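Local coordinates for protein predicted transcriptional regulator (Oenococcus oeni, PDB 3BY6) that probably binds DNA as a GntR-family transcription factor and so regulates transcription, at residues D[7-10]-D[11-14]; D[95-98]-D[99-103]. All coordinates share one frame; numbering follows the deposited sequence.

Contact 1 (7-14) is a surface contact. It lies where the N-terminal loop turns into helix 12-25. Contact 2 (95-103) is partly buried and lies near the C-terminal end of helix 79-103. The two share no helix, and their centres are about 25 Å apart. Their chemistry differs accordingly. In contact 1 the side chains of Lys9 and Arg10 lie against carbon atoms at the start of a helix. In contact 2 four backbone hydrogen bonds join successive turns. Val97, Ile98 and Leu101 are its buried residues, and Ile102 sits at the exposed margin. Both contacts touch the second subunit.

Contact 1: residues D[7-10]-D[11-14]; sequences TQKR and PVYL
Pro11 follows Arg10 at the N-cap of helix 12-25. Its CD lies 3.2 Å from Lys9 O, and its ring crosses the Arg10 side chain at about a right angle. The ring nitrogen carries no hydrogen. Pro11 O accepts a weak hydrogen bond from Leu14 N, 3.1 Å away, which begins the first turn.

Val12 meets Lys9. The lysine CG is anti to the backbone N (chi1 180°), and the rest of the chain is extended. This carries the amine end forward beside the helix start, with Lys9 NZ 3.7 Å from Val12 CG2. Lys9 CE is equally close to that methyl. Val12 also packs on Thr51 and on Ile6 of the second subunit.

Helix 12-25 is the first helix of the winged helix-turn-helix domain of the GntR family. Tyr13 packs on Thr51 of helix 49-61 and makes a cation-pi contact with Lys54. Leu14 CG sits over one face of the Tyr13 ring, offset toward the rim.

The CB of Leu14 is directed at the loop. It lies over one face of the Arg10 guanidinium, 3.6 Å from Arg10 NH2 and 3.7 Å from Arg10 NE. Arg10 CG is anti to the backbone N (chi1 -172°), and the chain is extended to NE, which lays the guanidinium over Leu14 CB. Arg10 NE also forms a salt bridge with Asp18 OD2, one turn beyond Leu14. Arg10 O accepts a hydrogen bond from Gln15 NE2.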
ATOM      1  N   THR D   7      -8.471   4.533  -7.398  1.00 47.52           N
ATOM      2  CA  THR D   7      -7.180   3.913  -7.689  1.00 47.21           C
ATOM      3  C   THR D   7      -7.386   2.700  -8.595  1.00 47.34           C
ATOM      4  O   THR D   7      -8.100   1.788  -8.260  1.00 46.80           O
ATOM      5  CB  THR D   7      -6.498   3.485  -6.382  1.00 47.45           C
ATOM      6  OG1 THR D   7      -7.197   2.364  -5.827  1.00 48.04           O
ATOM      7  CG2 THR D   7      -6.501   4.639  -5.366  1.00 45.92           C
ATOM      8  N   GLN D   8      -6.738   2.683  -9.749  1.00 48.56           N
ATOM      9  CA  GLN D   8      -6.894   1.566 -10.696  1.00 49.17           C
ATOM     10  C   GLN D   8      -5.956   0.407 -10.342  1.00 49.14           C
ATOM     11  O   GLN D   8      -5.183   0.485  -9.386  1.00 49.04           O
ATOM     12  CB  GLN D   8      -6.614   2.051 -12.120  1.00 50.19           C
ATOM     13  CG  GLN D   8      -7.378   3.322 -12.529  1.00 51.53           C
ATOM     14  CD  GLN D   8      -8.879   3.140 -12.405  1.00 54.25           C
ATOM     15  OE1 GLN D   8      -9.393   2.048 -12.666  1.00 56.10           O
ATOM     16  NE2 GLN D   8      -9.591   4.205 -11.986  1.00 55.19           N
ATOM     17  N   LYS D   9      -6.047  -0.682 -11.100  1.00 48.86           N
ATOM     18  CA  LYS D   9      -5.093  -1.778 -10.994  1.00 48.34           C
ATOM     19  C   LYS D   9      -3.723  -1.203 -11.265  1.00 48.14           C
ATOM     20  O   LYS D   9      -3.587  -0.341 -12.161  1.00 47.90           O
ATOM     21  CB  LYS D   9      -5.398  -2.815 -12.064  1.00 48.45           C
ATOM     22  CG  LYS D   9      -4.490  -4.016 -12.098  1.00 48.39           C
ATOM     23  CD  LYS D   9      -4.916  -4.878 -13.279  1.00 48.63           C
ATOM     24  CE  LYS D   9      -4.124  -6.163 -13.373  1.00 49.25           C
ATOM     25  NZ  LYS D   9      -4.682  -7.018 -14.455  1.00 49.17           N
ATOM     26  N   ARG D  10      -2.705  -1.630 -10.509  1.00 47.25           N
ATOM     27  CA  ARG D  10      -1.327  -1.331 -10.963  1.00 46.57           C
ATOM     28  C   ARG D  10      -1.076  -2.192 -12.216  1.00 45.65           C
ATOM     29  O   ARG D  10      -1.200  -3.426 -12.137  1.00 44.86           O
ATOM     30  CB  ARG D  10      -0.278  -1.642  -9.900  1.00 46.96           C
ATOM     31  CG  ARG D  10       1.115  -1.148 -10.300  1.00 46.10           C
ATOM     32  CD  ARG D  10       1.975  -1.029  -9.085  1.00 48.05           C
ATOM     33  NE  ARG D  10       3.346  -0.718  -9.461  1.00 50.23           N
ATOM     34  CZ  ARG D  10       3.831   0.508  -9.648  1.00 52.11           C
ATOM     35  NH1 ARG D  10       3.071   1.578  -9.480  1.00 54.38           N
ATOM     36  NH2 ARG D  10       5.106   0.675  -9.988  1.00 51.58           N
ATOM     37  N   PRO D  11      -0.771  -1.553 -13.369  1.00 44.81           N
ATOM     38  CA  PRO D  11      -0.465  -2.286 -14.593  1.00 44.75           C
ATOM     39  C   PRO D  11       0.481  -3.466 -14.344  1.00 44.81           C
ATOM     40  O   PRO D  11       1.403  -3.360 -13.531  1.00 44.98           O
ATOM     41  CB  PRO D  11       0.212  -1.234 -15.458  1.00 44.69           C
ATOM     42  CG  PRO D  11      -0.419   0.023 -15.047  1.00 44.91           C
ATOM     43  CD  PRO D  11      -0.683  -0.099 -13.587  1.00 45.11           C
ATOM     44  N   VAL D  12       0.249  -4.580 -15.027  1.00 44.48           N
ATOM     45  CA  VAL D  12       0.998  -5.778 -14.739  1.00 44.76           C
ATOM     46  C   VAL D  12       2.517  -5.565 -14.979  1.00 45.01           C
ATOM     47  O   VAL D  12       3.364  -6.078 -14.211  1.00 44.11           O
ATOM     48  CB  VAL D  12       0.455  -7.006 -15.517  1.00 44.71           C
ATOM     49  CG1 VAL D  12       1.285  -8.249 -15.204  1.00 44.34           C
ATOM     50  CG2 VAL D  12      -1.029  -7.255 -15.144  1.00 44.97           C
ATOM     51  N   TYR D  13       2.848  -4.779 -16.008  1.00 45.30           N
ATOM     52  CA  TYR D  13       4.268  -4.558 -16.369  1.00 45.13           C
ATOM     53  C   TYR D  13       5.027  -3.897 -15.212  1.00 44.27           C
ATOM     54  O   TYR D  13       6.172  -4.259 -14.951  1.00 44.93           O
ATOM     55  CB  TYR D  13       4.417  -3.835 -17.723  1.00 45.63           C
ATOM     56  CG  TYR D  13       4.417  -2.335 -17.705  1.00 46.62           C
ATOM     57  CD1 TYR D  13       3.233  -1.604 -17.686  1.00 49.18           C
ATOM     58  CD2 TYR D  13       5.603  -1.636 -17.742  1.00 47.38           C
ATOM     59  CE1 TYR D  13       3.255  -0.194 -17.675  1.00 49.62           C
ATOM     60  CE2 TYR D  13       5.646  -0.250 -17.743  1.00 48.37           C
ATOM     61  CZ  TYR D  13       4.479   0.476 -17.716  1.00 49.43           C
ATOM     62  OH  TYR D  13       4.571   1.865 -17.709  1.00 48.78           O
ATOM     63  N   LEU D  14       4.359  -3.012 -14.468  1.00 43.23           N
ATOM     64  CA  LEU D  14       4.957  -2.349 -13.306  1.00 42.27           C
ATOM     65  C   LEU D  14       4.932  -3.224 -12.077  1.00 41.98           C
ATOM     66  O   LEU D  14       5.779  -3.096 -11.214  1.00 42.34           O
ATOM     67  CB  LEU D  14       4.270  -1.002 -13.020  1.00 42.28           C
ATOM     68  CG  LEU D  14       4.487   0.006 -14.156  1.00 42.75           C
ATOM     69  CD1 LEU D  14       3.396   1.120 -14.184  1.00 43.33           C
ATOM     70  CD2 LEU D  14       5.900   0.587 -14.138  1.00 42.14           C
TER

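Contact 2: residues D[95-98]-D[99-103]; sequences SQVI and AELIK
The flat peptide carbonyls of 95-98 each receive an N-H from 99-102. Ala99 N comes to Ser95 O at 2.9 Å from above the carbonyl plane, about 40° out of it. Glu100 N meets Gln96 O nearly head-on, also at 2.9 Å, with an N-H...O angle of 170°. Leu101 N reaches Val97 O in much the same way. Ile102 N stands 3.0 Å from Ile98 O and is again tilted from the carbonyl plane.

Carbon atoms flank these bonds. Ala99 CB is 3.0 Å from Ser95 O. Ile102 CG1, anti to the carbonyl carbon (chi1 -75°), lies back over the preceding turn, 3.4 Å from Ile98 O. From there Ile102 CD1 touches Ile98 CG2 at 4.1 Å, and the two side chains cross obliquely. Val97 CG2 and Leu101 CD1 meet more loosely, at 4.4 Å.

Ile98, Leu101 and Ile102 all pack on Ile111 of helix 108-119. Val97 and Leu101 lie against Leu90 of the second subunit. The extended Glu100 side chain forms a salt bridge through OE2 with Arg89 of that subunit.

The i to i+4 bonding is that of a regular alpha-helix. The helices 79-103 and 108-119, which follow strand 72-75, are consistent with the short dimerising tail of YtrA-type GntR regulators.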
ATOM      1  N   SER D  95       7.712   6.902   7.030  1.00 40.94           N
ATOM      2  CA  SER D  95       7.234   8.208   7.547  1.00 42.57           C
ATOM      3  C   SER D  95       5.772   8.499   7.209  1.00 42.92           C
ATOM      4  O   SER D  95       5.133   9.290   7.897  1.00 42.05           O
ATOM      5  CB  SER D  95       8.078   9.347   6.994  1.00 42.90           C
ATOM      6  OG  SER D  95       7.962   9.283   5.607  1.00 45.96           O
ATOM      7  N   GLN D  96       5.289   7.886   6.127  1.00 44.78           N
ATOM      8  CA  GLN D  96       3.900   7.963   5.687  1.00 45.73           C
ATOM      9  C   GLN D  96       3.023   7.301   6.767  1.00 45.08           C
ATOM     10  O   GLN D  96       2.161   7.970   7.359  1.00 43.82           O
ATOM     11  CB  GLN D  96       3.782   7.279   4.309  1.00 46.14           C
ATOM     12  CG  GLN D  96       2.368   7.002   3.689  1.00 48.56           C
ATOM     13  CD  GLN D  96       2.475   6.173   2.328  1.00 51.43           C
ATOM     14  OE1 GLN D  96       2.702   4.931   2.327  1.00 57.71           O
ATOM     15  NE2 GLN D  96       2.338   6.878   1.188  1.00 56.23           N
ATOM     16  N   VAL D  97       3.300   6.029   7.092  1.00 44.26           N
ATOM     17  CA  VAL D  97       2.520   5.334   8.152  1.00 43.71           C
ATOM     18  C   VAL D  97       2.605   6.055   9.521  1.00 42.79           C
ATOM     19  O   VAL D  97       1.589   6.228  10.179  1.00 42.03           O
ATOM     20  CB  VAL D  97       2.819   3.817   8.267  1.00 43.54           C
ATOM     21  CG1 VAL D  97       4.213   3.553   8.802  1.00 46.26           C
ATOM     22  CG2 VAL D  97       1.806   3.178   9.191  1.00 43.16           C
ATOM     23  N   ILE D  98       3.779   6.508   9.926  1.00 42.57           N
ATOM     24  CA  ILE D  98       3.921   7.253  11.200  1.00 43.17           C
ATOM     25  C   ILE D  98       3.156   8.587  11.162  1.00 45.16           C
ATOM     26  O   ILE D  98       2.522   8.992  12.150  1.00 45.80           O
ATOM     27  CB  ILE D  98       5.388   7.541  11.534  1.00 43.03           C
ATOM     28  CG1 ILE D  98       6.152   6.249  11.819  1.00 43.19           C
ATOM     29  CG2 ILE D  98       5.502   8.504  12.694  1.00 42.29           C
ATOM     30  CD1 ILE D  98       7.640   6.435  12.072  1.00 42.05           C
ATOM     31  N   ALA D  99       3.199   9.260  10.010  1.00 46.35           N
ATOM     32  CA  ALA D  99       2.440  10.491   9.795  1.00 47.17           C
ATOM     33  C   ALA D  99       0.948  10.257  10.030  1.00 47.41           C
ATOM     34  O   ALA D  99       0.297  10.983  10.776  1.00 47.38           O
ATOM     35  CB  ALA D  99       2.671  11.021   8.348  1.00 47.47           C
ATOM     36  N   GLU D 100       0.431   9.234   9.364  1.00 48.08           N
ATOM     37  CA  GLU D 100      -0.949   8.830   9.480  1.00 48.54           C
ATOM     38  C   GLU D 100      -1.394   8.335  10.885  1.00 49.20           C
ATOM     39  O   GLU D 100      -2.486   8.641  11.323  1.00 49.46           O
ATOM     40  CB  GLU D 100      -1.274   7.800   8.399  1.00 48.37           C
ATOM     41  CG  GLU D 100      -2.795   7.822   8.100  1.00 50.28           C
ATOM     42  CD  GLU D 100      -3.210   6.949   6.955  1.00 50.98           C
ATOM     43  OE1 GLU D 100      -2.315   6.559   6.164  1.00 50.58           O
ATOM     44  OE2 GLU D 100      -4.440   6.670   6.857  1.00 50.21           O
ATOM     45  N   LEU D 101      -0.555   7.578  11.583  1.00 50.10           N
ATOM     46  CA  LEU D 101      -0.774   7.272  13.004  1.00 50.69           C
ATOM     47  C   LEU D 101      -0.815   8.513  13.891  1.00 52.26           C
ATOM     48  O   LEU D 101      -1.548   8.555  14.863  1.00 53.06           O
ATOM     49  CB  LEU D 101       0.306   6.308  13.558  1.00 49.96           C
ATOM     50  CG  LEU D 101       0.189   4.817  13.176  1.00 48.52           C
ATOM     51  CD1 LEU D 101       1.488   4.086  13.495  1.00 46.57           C
ATOM     52  CD2 LEU D 101      -1.019   4.105  13.826  1.00 45.32           C
ATOM     53  N   ILE D 102       0.004   9.509  13.616  1.00 54.43           N
ATOM     54  CA  ILE D 102      -0.029  10.694  14.461  1.00 55.90           C
ATOM     55  C   ILE D 102      -1.341  11.431  14.222  1.00 57.25           C
ATOM     56  O   ILE D 102      -1.900  12.004  15.148  1.00 57.69           O
ATOM     57  CB  ILE D 102       1.181  11.592  14.235  1.00 56.03           C
ATOM     58  CG1 ILE D 102       2.399  10.976  14.900  1.00 56.09           C
ATOM     59  CG2 ILE D 102       0.964  13.007  14.803  1.00 56.24           C
ATOM     60  CD1 ILE D 102       3.673  11.645  14.484  1.00 57.26           C
ATOM     61  N   LYS D 103      -1.843  11.363  12.991  1.00 58.85           N
ATOM     62  CA  LYS D 103      -3.054  12.063  12.590  1.00 60.37           C
ATOM     63  C   LYS D 103      -4.336  11.303  13.032  1.00 60.70           C
ATOM     64  O   LYS D 103      -5.424  11.896  13.223  1.00 60.90           O
ATOM     65  CB  LYS D 103      -3.001  12.342  11.071  1.00 60.48           C
ATOM     66  CG  LYS D 103      -4.335  12.764  10.438  1.00 62.34           C
ATOM     67  CD  LYS D 103      -4.144  13.477   9.104  1.00 62.83           C
ATOM     68  CE  LYS D 103      -5.493  14.003   8.532  1.00 63.75           C
ATOM     69  NZ  LYS D 103      -5.229  14.900   7.335  1.00 65.87           N
TER